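Local atomic coordinates of haloacid dehalogenase-like hydrolase (Bacteroides thetaiotaomicron, PDB entry 2RBK), a protein that probably hydrolyses phosphate esters with the help of a bound magnesium ion, as other haloacid dehalogenase-like phosphatases do. Residues I9-V14 and I50-L56; I39-R45 and I62-M68; I124-L129 and W174-F178; S208-G212 and V226-A231. All coordinates share one frame; numbering follows the deposited sequence. Where two conformers were deposited one is given.

Interaction 1: residues I9-V14 and I50-L56. With MG (magnesium ion), chain B; VN4 (oxido(dioxo)vanadium), chain C.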
# COMPACT_ATOMS: atom_id res chain seq x y z
N ILE A 9 5.72 -1.25 0.09
CA ILE A 9 6.61 -1.16 1.25
C ILE A 9 6.66 -2.54 1.96
O ILE A 9 7.72 -3.19 1.96
CB ILE A 9 6.21 -0.08 2.28
CG1 ILE A 9 6.16 1.30 1.64
CG2 ILE A 9 7.14 -0.15 3.45
CD1 ILE A 9 5.56 2.35 2.58
N ASP A 10 5.59 -2.94 2.59
CA ASP A 10 5.66 -4.07 3.53
C ASP A 10 5.81 -5.40 2.78
O ASP A 10 4.99 -5.77 1.97
CB ASP A 10 4.44 -4.06 4.41
CG ASP A 10 4.38 -2.80 5.22
OD1 ASP A 10 5.24 -2.66 6.12
OD2 ASP A 10 3.54 -1.92 4.91
N GLY A 11 6.88 -6.12 3.04
CA GLY A 11 7.23 -7.35 2.39
C GLY A 11 7.92 -7.17 1.07
O GLY A 11 8.24 -8.17 0.42
N THR A 12 8.19 -5.94 0.66
CA THR A 12 8.79 -5.64 -0.65
C THR A 12 10.06 -4.81 -0.45
O THR A 12 11.15 -5.25 -0.85
CB THR A 12 7.73 -4.96 -1.54
OG1 THR A 12 6.65 -5.87 -1.75
CG2 THR A 12 8.37 -4.59 -2.91
N LEU A 13 9.93 -3.65 0.19
CA LEU A 13 11.08 -2.89 0.67
C LEU A 13 11.47 -3.28 2.10
O LEU A 13 12.64 -3.44 2.36
CB LEU A 13 10.80 -1.36 0.63
CG LEU A 13 10.66 -0.80 -0.78
CD1 LEU A 13 10.20 0.67 -0.66
CD2 LEU A 13 11.95 -0.88 -1.56
N VAL A 14 10.50 -3.37 2.99
CA VAL A 14 10.73 -3.63 4.42
C VAL A 14 10.34 -5.05 4.75
O VAL A 14 9.21 -5.48 4.52
CB VAL A 14 9.92 -2.63 5.28
CG1 VAL A 14 10.14 -2.94 6.80
CG2 VAL A 14 10.27 -1.23 5.00
N ILE A 50 3.60 5.87 7.65
CA ILE A 50 4.82 5.49 6.91
C ILE A 50 6.00 5.93 7.77
O ILE A 50 6.57 7.03 7.61
CB ILE A 50 4.85 6.07 5.49
CG1 ILE A 50 3.67 5.57 4.69
CG2 ILE A 50 6.18 5.71 4.83
CD1 ILE A 50 3.55 6.15 3.31
N ASN A 51 6.37 5.09 8.72
CA ASN A 51 7.39 5.36 9.74
C ASN A 51 8.59 4.45 9.52
O ASN A 51 9.45 4.39 10.40
CB ASN A 51 6.82 5.17 11.16
CG ASN A 51 6.58 3.70 11.48
OD1 ASN A 51 6.44 2.85 10.61
ND2 ASN A 51 6.49 3.35 12.77
N ASN A 52 8.68 3.78 8.37
CA ASN A 52 9.66 2.69 8.17
C ASN A 52 10.52 2.91 6.95
O ASN A 52 11.24 2.01 6.54
CB ASN A 52 8.91 1.36 8.17
CG ASN A 52 7.85 1.23 7.09
OD1 ASN A 52 7.57 2.22 6.38
ND2 ASN A 52 7.24 0.06 7.05
N LEU A 53 10.52 4.15 6.37
CA LEU A 53 11.25 4.46 5.19
C LEU A 53 12.36 5.48 5.38
O LEU A 53 12.91 6.00 4.41
CB LEU A 53 10.37 4.93 4.02
CG LEU A 53 9.35 3.93 3.52
CD1 LEU A 53 8.62 4.59 2.33
CD2 LEU A 53 10.02 2.64 3.12
N SER A 54 12.74 5.82 6.64
CA SER A 54 13.70 6.89 6.85
C SER A 54 15.01 6.69 6.13
O SER A 54 15.61 7.64 5.70
CB SER A 54 13.94 7.14 8.34
OG SER A 54 14.52 6.04 8.97
N GLU A 55 15.46 5.46 5.98
CA GLU A 55 16.72 5.28 5.26
C GLU A 55 16.67 5.81 3.82
O GLU A 55 17.62 6.44 3.29
CB GLU A 55 17.14 3.82 5.28
CG GLU A 55 17.41 3.35 6.70
CD GLU A 55 17.23 1.87 6.85
OE1 GLU A 55 16.20 1.36 6.39
OE2 GLU A 55 18.06 1.22 7.45
N LEU A 56 15.57 5.57 3.18
CA LEU A 56 15.39 6.02 1.81
C LEU A 56 15.11 7.54 1.75
O LEU A 56 15.60 8.23 0.87
CB LEU A 56 14.28 5.26 1.08
CG LEU A 56 14.47 3.75 1.00
CD1 LEU A 56 13.29 3.10 0.33
CD2 LEU A 56 15.78 3.44 0.28
MG MG B . 3.26 -5.77 0.80
V VN4 C . 2.20 -2.42 1.26
O1 VN4 C . 3.29 -1.24 1.68
O2 VN4 C . 2.47 -4.10 1.71
O3 VN4 C . 0.42 -2.12 0.91
O HOH W 1 1.60 -5.84 -0.48
O HOH W 2 2.52 -7.17 2.15
O HOH W 3 1.46 -1.89 3.18
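Ile9 meets Asn52 and Leu53 with different branches. Its CG2, anti to the backbone N, lies 3.6 Å from Asn52 ND2, while Ile9 CD1 reaches obliquely past it to Leu53 CD1 (3.8 Å) and to Ile50 CG2 (4.1 Å). A beta-branched isoleucine suits the place because it can fill both directions at once. Asn52 holds its amide at chi1 60°, pushed in between the hydrocarbon of Ile9 and Val14; Val14 CG2 is 3.7 Å from Asn52 O. The Asp10 carboxylate crosses the Asn52 side chain at about a right angle, the two flat groups turned 43° apart, but the salt bridge of Asp10 OD2 goes to Arg45. Further along, Leu13 CD1 touches Leu56 CD1 at 4.1 Å, extending the apolar layer.

The loop so held serves the ligand site: Ile9 N and Asp10 N both donate to vanadate O1, and Asp10 O binds the magnesium ion at 2.1 Å. Ile9 O in turn accepts from the N of Thr12, Leu13 and Val14, which keeps the loop tightly curled. The contact packs this loop, which follows strand 4-7, against the residues leading into helix 54-58 and its first turn; Ile41 of strand 38-42 touches Ile9, Leu13 and Leu53, and helix 23-34 adds Thr25 and Leu29.

Interaction 2: residues I39-R45 and I62-M68. With VN4 (oxido(dioxo)vanadium), chain C.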
# COMPACT_ATOMS: atom_id res chain seq x y z
N ILE A 39 11.64 6.90 -8.64
CA ILE A 39 11.38 5.89 -7.64
C ILE A 39 10.18 6.29 -6.81
O ILE A 39 10.17 7.37 -6.18
CB ILE A 39 12.61 5.71 -6.74
CG1 ILE A 39 13.81 5.20 -7.55
CG2 ILE A 39 12.27 4.84 -5.54
CD1 ILE A 39 15.11 5.17 -6.81
N PHE A 40 9.13 5.49 -6.85
CA PHE A 40 7.87 5.80 -6.21
C PHE A 40 7.51 4.72 -5.24
O PHE A 40 7.73 3.51 -5.44
CB PHE A 40 6.77 5.90 -7.26
CG PHE A 40 7.06 6.97 -8.29
CD1 PHE A 40 7.45 6.64 -9.57
CD2 PHE A 40 7.00 8.30 -7.90
CE1 PHE A 40 7.73 7.69 -10.47
CE2 PHE A 40 7.30 9.32 -8.79
CZ PHE A 40 7.70 9.00 -10.08
N ILE A 41 6.89 5.14 -4.14
CA ILE A 41 6.26 4.26 -3.17
C ILE A 41 4.84 4.00 -3.56
O ILE A 41 4.16 4.94 -4.01
CB ILE A 41 6.36 4.91 -1.77
CG1 ILE A 41 7.83 5.09 -1.36
CG2 ILE A 41 5.55 4.15 -0.73
CD1 ILE A 41 8.61 3.80 -1.29
N ALA A 42 4.36 2.76 -3.44
CA ALA A 42 2.97 2.41 -3.75
C ALA A 42 2.51 1.51 -2.62
O ALA A 42 2.77 0.31 -2.63
CB ALA A 42 2.84 1.80 -5.12
N THR A 43 1.77 2.10 -1.65
CA THR A 43 1.45 1.42 -0.41
C THR A 43 -0.01 1.59 -0.04
O THR A 43 -0.67 2.57 -0.34
CB THR A 43 2.38 1.94 0.71
OG1 THR A 43 2.14 1.25 1.94
CG2 THR A 43 2.19 3.42 1.00
N GLY A 44 -0.52 0.58 0.71
CA GLY A 44 -1.74 0.68 1.42
C GLY A 44 -1.67 1.56 2.62
O GLY A 44 -2.68 2.05 3.16
N ARG A 45 -0.48 1.81 3.18
CA ARG A 45 -0.38 2.67 4.33
C ARG A 45 -0.75 4.10 3.98
O ARG A 45 -0.35 4.61 2.93
CB ARG A 45 1.05 2.69 4.87
CG ARG A 45 1.56 1.44 5.47
CD ARG A 45 2.98 1.56 5.99
NE ARG A 45 3.46 0.32 6.59
CZ ARG A 45 3.89 0.19 7.84
NH1 ARG A 45 3.91 1.21 8.70
NH2 ARG A 45 4.30 -1.02 8.21
N ILE A 62 13.29 9.02 -2.92
CA ILE A 62 11.90 8.83 -3.33
C ILE A 62 11.39 10.07 -4.03
O ILE A 62 11.51 11.17 -3.51
CB ILE A 62 11.02 8.45 -2.13
CG1 ILE A 62 11.46 7.10 -1.53
CG2 ILE A 62 9.55 8.44 -2.50
CD1 ILE A 62 10.96 6.88 -0.13
N ASP A 63 10.81 9.87 -5.22
CA ASP A 63 10.29 10.95 -6.08
C ASP A 63 8.81 11.20 -5.90
O ASP A 63 8.31 12.23 -6.40
CB ASP A 63 10.64 10.66 -7.53
CG ASP A 63 12.14 10.57 -7.72
OD1 ASP A 63 12.85 11.57 -7.39
OD2 ASP A 63 12.64 9.51 -8.14
N GLY A 64 8.06 10.32 -5.28
CA GLY A 64 6.62 10.52 -5.07
C GLY A 64 6.03 9.32 -4.39
O GLY A 64 6.66 8.27 -4.26
N TYR A 65 4.76 9.51 -3.97
CA TYR A 65 4.05 8.57 -3.17
C TYR A 65 2.64 8.30 -3.68
O TYR A 65 1.87 9.24 -3.90
CB TYR A 65 3.91 9.06 -1.70
CG TYR A 65 5.21 9.14 -0.94
CD1 TYR A 65 6.08 10.20 -1.11
CD2 TYR A 65 5.57 8.15 -0.03
CE1 TYR A 65 7.27 10.28 -0.43
CE2 TYR A 65 6.75 8.21 0.67
CZ TYR A 65 7.59 9.29 0.47
OH TYR A 65 8.78 9.33 1.17
N ILE A 66 2.33 7.02 -3.75
CA ILE A 66 1.00 6.49 -3.87
C ILE A 66 0.68 5.88 -2.52
O ILE A 66 1.34 4.92 -2.12
CB ILE A 66 0.94 5.43 -5.02
CG1 ILE A 66 1.21 6.05 -6.37
CG2 ILE A 66 -0.37 4.64 -4.95
CD1 ILE A 66 1.72 5.01 -7.35
N THR A 67 -0.27 6.46 -1.80
CA THR A 67 -0.64 5.97 -0.46
C THR A 67 -2.10 5.60 -0.46
O THR A 67 -2.86 5.90 -1.39
CB THR A 67 -0.32 7.04 0.62
OG1 THR A 67 -1.27 8.11 0.57
CG2 THR A 67 1.09 7.54 0.52
N MET A 68 -2.49 4.90 0.61
CA MET A 68 -3.88 4.46 0.74
C MET A 68 -4.36 3.77 -0.56
O MET A 68 -5.46 4.00 -1.06
CB MET A 68 -4.83 5.59 1.16
CG MET A 68 -4.47 6.11 2.51
SD MET A 68 -5.72 7.11 3.27
CE MET A 68 -4.96 8.74 3.28
V VN4 C . 2.20 -2.42 1.26
O1 VN4 C . 3.29 -1.24 1.68
O2 VN4 C . 2.47 -4.10 1.71
O3 VN4 C . 0.42 -2.12 0.91
O HOH W 3 1.46 -1.89 3.18
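Thr43 N gives its hydrogen to Ile66 O (2.9 Å), and from there Thr43 turns to the ligand. Its OG1, placed anti to the backbone N (chi1 -177°), donates to vanadate O1 at 2.8 Å and also accepts from Arg45 N, an ST turn that helps to hold OG1 in place. Gly44 N follows with a bond to vanadate O3 at 2.9 Å; glycine suits this place because a beta carbon would be crowded by that same oxygen. Met68 N reaches Arg45 O at 3.2 Å, tying the two loops together beyond the strands.

Behind this shell the strands pair in parallel, firmly at Ile41-Tyr65 and Ala42-Ile66. Ile66 N donates to Ile41 O, and Ile41 N to Gly64 O. The Ile41 side chain runs beside the Tyr65 ring, CB to CD2 3.8 Å, and its CG1 meets Ile62 CD1. On the other face Ala42 CB lies against Ile66 CD1 (4.1 Å), and Gly64 CA sits in plane at the edge of the Phe40 ring. At the far end Asp63 closes a two-way link: its N donates to Ile39 O, and Ile39 N returns to the anti lone pair of Asp63 OD2 at 2.8 Å.

This is the parallel pairing of a beta-alpha-beta unit, completed by helix 54-58. The strand end thus contributes two of the hydrogen bonds holding the vanadate, consistent with stabilising charge on phosphoryl oxygens during transfer.

Interaction 3: residues I124-L129 and W174-F178. With VN4 (oxido(dioxo)vanadium), chain C.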
# COMPACT_ATOMS: atom_id res chain seq x y z
N ILE A 124 -0.89 -6.89 15.59
CA ILE A 124 -0.46 -6.71 14.21
C ILE A 124 0.09 -5.32 14.01
O ILE A 124 1.24 -5.11 13.63
CB ILE A 124 -1.63 -7.06 13.28
CG1 ILE A 124 -2.05 -8.49 13.39
CG2 ILE A 124 -1.31 -6.70 11.81
CD1 ILE A 124 -3.46 -8.90 13.52
N PHE A 125 -0.70 -4.27 14.21
CA PHE A 125 -0.19 -2.95 13.87
C PHE A 125 0.89 -2.45 14.79
O PHE A 125 1.87 -1.84 14.32
CB PHE A 125 -1.37 -1.95 13.86
CG PHE A 125 -1.97 -1.73 12.49
CD1 PHE A 125 -2.48 -2.76 11.75
CD2 PHE A 125 -2.02 -0.49 11.92
CE1 PHE A 125 -2.95 -2.60 10.47
CE2 PHE A 125 -2.48 -0.27 10.63
CZ PHE A 125 -2.96 -1.34 9.90
N TYR A 126 0.81 -2.66 16.10
CA TYR A 126 1.78 -2.03 16.98
C TYR A 126 2.99 -2.91 17.25
O TYR A 126 4.15 -2.61 16.99
CB TYR A 126 1.08 -1.67 18.32
CG TYR A 126 -0.13 -0.77 18.13
CD1 TYR A 126 -0.24 0.06 17.05
CD2 TYR A 126 -1.15 -0.76 19.05
CE1 TYR A 126 -1.32 0.87 16.88
CE2 TYR A 126 -2.27 0.05 18.90
CZ TYR A 126 -2.34 0.86 17.79
OH TYR A 126 -3.42 1.69 17.60
N ASP A 127 2.75 -4.07 17.85
CA ASP A 127 3.86 -4.87 18.36
C ASP A 127 4.69 -5.48 17.23
O ASP A 127 5.89 -5.65 17.42
CB ASP A 127 3.41 -5.99 19.29
CG ASP A 127 2.88 -5.43 20.59
OD1 ASP A 127 3.06 -4.20 20.84
OD2 ASP A 127 2.26 -6.24 21.29
N PHE A 128 4.00 -5.75 16.13
CA PHE A 128 4.69 -6.30 14.95
C PHE A 128 5.15 -5.29 13.94
O PHE A 128 6.33 -5.15 13.56
CB PHE A 128 3.66 -7.23 14.30
CG PHE A 128 4.29 -8.03 13.18
CD1 PHE A 128 5.38 -8.85 13.43
CD2 PHE A 128 3.73 -7.96 11.92
CE1 PHE A 128 5.96 -9.63 12.41
CE2 PHE A 128 4.32 -8.70 10.91
CZ PHE A 128 5.42 -9.52 11.13
N LEU A 129 4.15 -4.57 13.40
CA LEU A 129 4.45 -3.67 12.33
C LEU A 129 4.99 -2.40 12.92
O LEU A 129 5.39 -1.66 12.02
CB LEU A 129 3.31 -3.23 11.46
CG LEU A 129 2.66 -4.31 10.63
CD1 LEU A 129 1.45 -3.78 9.90
CD2 LEU A 129 3.70 -4.86 9.64
N TRP A 174 -2.85 -6.50 2.18
CA TRP A 174 -1.44 -6.68 2.27
C TRP A 174 -0.91 -7.49 3.43
O TRP A 174 0.21 -7.81 3.54
CB TRP A 174 -0.70 -5.34 2.22
CG TRP A 174 -1.07 -4.26 3.19
CD1 TRP A 174 -2.11 -3.34 3.07
CD2 TRP A 174 -0.42 -3.94 4.43
NE1 TRP A 174 -2.13 -2.51 4.11
CE2 TRP A 174 -1.11 -2.82 4.96
CE3 TRP A 174 0.67 -4.44 5.12
CZ2 TRP A 174 -0.78 -2.18 6.17
CZ3 TRP A 174 1.03 -3.83 6.31
CH2 TRP A 174 0.32 -2.75 6.79
N TYR A 175 -1.86 -7.82 4.30
CA TYR A 175 -1.58 -8.61 5.47
C TYR A 175 -2.83 -9.44 5.81
O TYR A 175 -3.92 -8.83 5.59
CB TYR A 175 -1.15 -7.75 6.67
CG TYR A 175 -0.56 -8.49 7.82
CD1 TYR A 175 0.78 -8.87 7.79
CD2 TYR A 175 -1.31 -8.84 8.94
CE1 TYR A 175 1.36 -9.56 8.84
CE2 TYR A 175 -0.76 -9.52 9.98
CZ TYR A 175 0.58 -9.87 9.92
OH TYR A 175 1.10 -10.57 10.98
N PRO A 176 -2.79 -10.67 6.25
CA PRO A 176 -4.08 -11.41 6.35
C PRO A 176 -5.07 -10.93 7.40
O PRO A 176 -6.32 -11.19 7.45
CB PRO A 176 -3.56 -12.85 6.62
CG PRO A 176 -2.12 -12.82 6.25
CD PRO A 176 -1.56 -11.44 6.58
N ALA A 177 -4.69 -10.19 8.46
CA ALA A 177 -5.77 -10.00 9.43
C ALA A 177 -6.77 -8.88 9.20
O ALA A 177 -7.73 -8.63 9.97
CB ALA A 177 -5.06 -9.72 10.76
N PHE A 178 -6.62 -8.15 8.11
CA PHE A 178 -7.42 -6.95 7.86
C PHE A 178 -7.39 -6.63 6.39
O PHE A 178 -6.59 -7.20 5.66
CB PHE A 178 -6.81 -5.81 8.65
CG PHE A 178 -5.36 -5.43 8.33
CD1 PHE A 178 -5.10 -4.49 7.35
CD2 PHE A 178 -4.26 -5.99 9.02
CE1 PHE A 178 -3.78 -4.12 7.07
CE2 PHE A 178 -2.95 -5.62 8.75
CZ PHE A 178 -2.73 -4.68 7.76
V VN4 C . 2.20 -2.42 1.26
O1 VN4 C . 3.29 -1.24 1.68
O2 VN4 C . 2.47 -4.10 1.71
O3 VN4 C . 0.42 -2.12 0.91
O HOH W 3 1.46 -1.89 3.18
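Leu129, whose CD1 lies against Trp174, donates its backbone N to Ile124 O at 3.0 Å, the bond of a wide pi-type turn in the last part of helix 119-128. No hydrogen bond crosses between 124-129 and 174-178; apolar and aromatic side chains make the contact. Leu129 and Trp174 approach each other from opposite directions, Leu129 CD1 meeting Trp174 CH2 at 3.5 Å and CZ3 beside it.

Ile124 spreads its branches over three neighbours. Its CG2 is 3.4 Å from Tyr175 CE2 and also comes in at the edge of the Phe178 ring, while Ile124 CD1 presses on Ala177 CB at 3.3 Å, closer than carbons usually pack; the small Ala177 methyl lets it come so near. Phe125 directs its edge at the face of Phe178, a T-shaped pair with centroids 5.0 Å apart and planes at 65°. Phe128 meets Tyr175 obliquely, CE2 to CE1 3.7 Å.

Helix 119-128 and the hairpin of strands 170-172 and 180-182 probably belong to the cap domain that phosphatases of this type carry over their Rossmann-like core, and the type I turn from Tyr175 to Phe178 lies in the connection between the hairpin's strands. Through Trp174 this part of the fold reaches the ligand. With chi1 at 55° the indole is swung between backbone N and carbonyl carbon, and over the centre of one of its faces sits the vanadium-bound water. Phe178 CZ lies against the opposite face, offset toward the rim, consistent with aromatic packing that steadies the plane of the broad, flat indole beside the vanadate.

Interaction 4: residues S208-G212 and V226-A231. With MG (magnesium ion), chain B.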
# COMPACT_ATOMS: atom_id res chain seq x y z
N SER A 208 6.78 -2.42 -11.56
CA SER A 208 6.24 -2.47 -10.20
C SER A 208 6.78 -3.70 -9.47
O SER A 208 7.18 -4.70 -10.09
CB SER A 208 4.71 -2.49 -10.23
OG SER A 208 4.26 -3.65 -10.89
N PHE A 209 6.79 -3.61 -8.13
CA PHE A 209 7.33 -4.59 -7.23
C PHE A 209 6.36 -4.80 -6.09
O PHE A 209 6.00 -3.82 -5.44
CB PHE A 209 8.68 -4.16 -6.66
CG PHE A 209 9.76 -3.85 -7.68
CD1 PHE A 209 9.76 -2.65 -8.38
CD2 PHE A 209 10.80 -4.73 -7.90
CE1 PHE A 209 10.75 -2.35 -9.26
CE2 PHE A 209 11.80 -4.43 -8.82
CZ PHE A 209 11.80 -3.23 -9.50
N GLY A 210 6.01 -6.06 -5.80
CA GLY A 210 5.08 -6.30 -4.70
C GLY A 210 5.11 -7.72 -4.22
O GLY A 210 5.69 -8.62 -4.83
N ASP A 211 4.46 -7.91 -3.07
CA ASP A 211 4.39 -9.19 -2.41
C ASP A 211 2.97 -9.60 -2.06
O ASP A 211 2.86 -10.72 -1.53
CB ASP A 211 5.19 -9.23 -1.07
CG ASP A 211 4.49 -8.45 0.01
OD1 ASP A 211 4.06 -7.32 -0.31
OD2 ASP A 211 4.35 -8.98 1.15
N GLY A 212 1.96 -8.79 -2.26
CA GLY A 212 0.64 -9.03 -1.64
C GLY A 212 -0.50 -8.91 -2.60
O GLY A 212 -0.36 -8.41 -3.73
N VAL A 226 7.10 -7.34 -10.90
CA VAL A 226 7.99 -8.21 -10.17
C VAL A 226 7.36 -8.61 -8.83
O VAL A 226 7.05 -7.76 -8.01
CB VAL A 226 9.35 -7.48 -9.89
CG1 VAL A 226 10.23 -8.36 -9.00
CG2 VAL A 226 10.00 -7.11 -11.19
N ALA A 227 7.24 -9.92 -8.62
CA ALA A 227 6.76 -10.46 -7.33
C ALA A 227 7.91 -10.92 -6.50
O ALA A 227 8.86 -11.54 -6.97
CB ALA A 227 5.82 -11.66 -7.55
N MET A 228 7.83 -10.64 -5.20
CA MET A 228 8.82 -11.11 -4.25
C MET A 228 8.75 -12.62 -4.12
O MET A 228 7.70 -13.24 -4.23
CB MET A 228 8.61 -10.42 -2.89
CG MET A 228 8.68 -8.91 -2.92
SD MET A 228 10.10 -8.22 -3.79
CE MET A 228 11.40 -8.60 -2.67
N GLY A 229 9.89 -13.25 -3.79
CA GLY A 229 9.98 -14.69 -3.79
C GLY A 229 9.03 -15.38 -2.82
O GLY A 229 8.67 -16.54 -3.04
N GLN A 230 8.71 -14.74 -1.71
CA GLN A 230 7.82 -15.33 -0.68
C GLN A 230 6.34 -15.04 -0.89
O GLN A 230 5.52 -15.44 -0.06
CB GLN A 230 8.30 -14.83 0.68
CG GLN A 230 8.12 -13.38 1.04
CD GLN A 230 8.80 -12.17 0.49
OE1 GLN A 230 9.87 -12.37 -0.09
NE2 GLN A 230 8.12 -10.97 0.90
N ALA A 231 6.01 -14.33 -1.95
CA ALA A 231 4.61 -14.03 -2.19
C ALA A 231 3.80 -15.30 -2.45
O ALA A 231 4.32 -16.32 -2.89
CB ALA A 231 4.55 -13.13 -3.41
MG MG B . 3.26 -5.77 0.80
O HOH W 4 5.47 -11.28 1.87
O HOH W 2 2.52 -7.17 2.15
O HOH W 1 1.60 -5.84 -0.48
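Gly210 uses both of its backbone polar atoms across the contact: its N donates to Val226 O at 3.0 Å, and Gly210 O accepts from Met228 N, also at 3.0 Å. Val226 N completes the set with a 2.8 Å bond to Ser208 O, giving the usual pairing of parallel strands. The Ser208 hydroxyl is satisfied outside the pair, OG bonding to Met218 O. On the face shared by Phe209 and Val226 the two side chains run side by side, Phe209 CD2 3.7 Å from Val226 CB, and helix 250-258 covers them.

Past the strand end comes the loop that carries the metal ligand Asp211. With CG between backbone N and carbonyl carbon (chi1 73°), Asp211 sends OD1 to the magnesium ion at 2.1 Å. Asp211 OD2 accepts from water 2, itself a metal ligand, and Asp211 OD2 also accepts from water 4 at 2.7 Å, so both carboxylate oxygens are engaged and the group cannot turn easily. Gln230 was modelled in two conformers, so its bonds are less certain: in one, NE2 donates to water 4 and to Gly11 O, while OE1 accepts from Ile246 N, a pattern that an amide, both donor and acceptor, would suit. Asp215 OD2 receives the N-H groups of Asp211 and Gly212 and so positions the loop.

Met228 O takes Ala231 N across a type I turn, and Ala231 CB lies 3.5 Å from Asp211 O. The remaining metal ligands from the protein are Asp8 OD1 and Asp10 O. An aspartate bonded to the metal and fixed by waters on its other oxygen would be expected to hold the cation firmly beside the phosphoryl group.

How the interactions relate
The four contacts meet round the vanadate and its magnesium ion. Interactions 1, 2 and 3 all touch the vanadate and share the water bound to it, whereas interaction 4 meets interaction 1 at the magnesium ion. Asp10 is the common point: its OD2 is 2.8 Å from Arg45 NE of interaction 2 and 3.4 Å from Trp174 CZ3 of interaction 3, and Asp10 O lies 2.9 Å from Asp211 OD1 of interaction 4. Interactions 2 and 4 both belong to the central sheet, yet do not touch, their centres about 16 Å apart, with strand 4-7 between their strands. Interaction 3, about 18 Å from interaction 4 between centres, brings Trp174 over the vanadate from what is probably the cap.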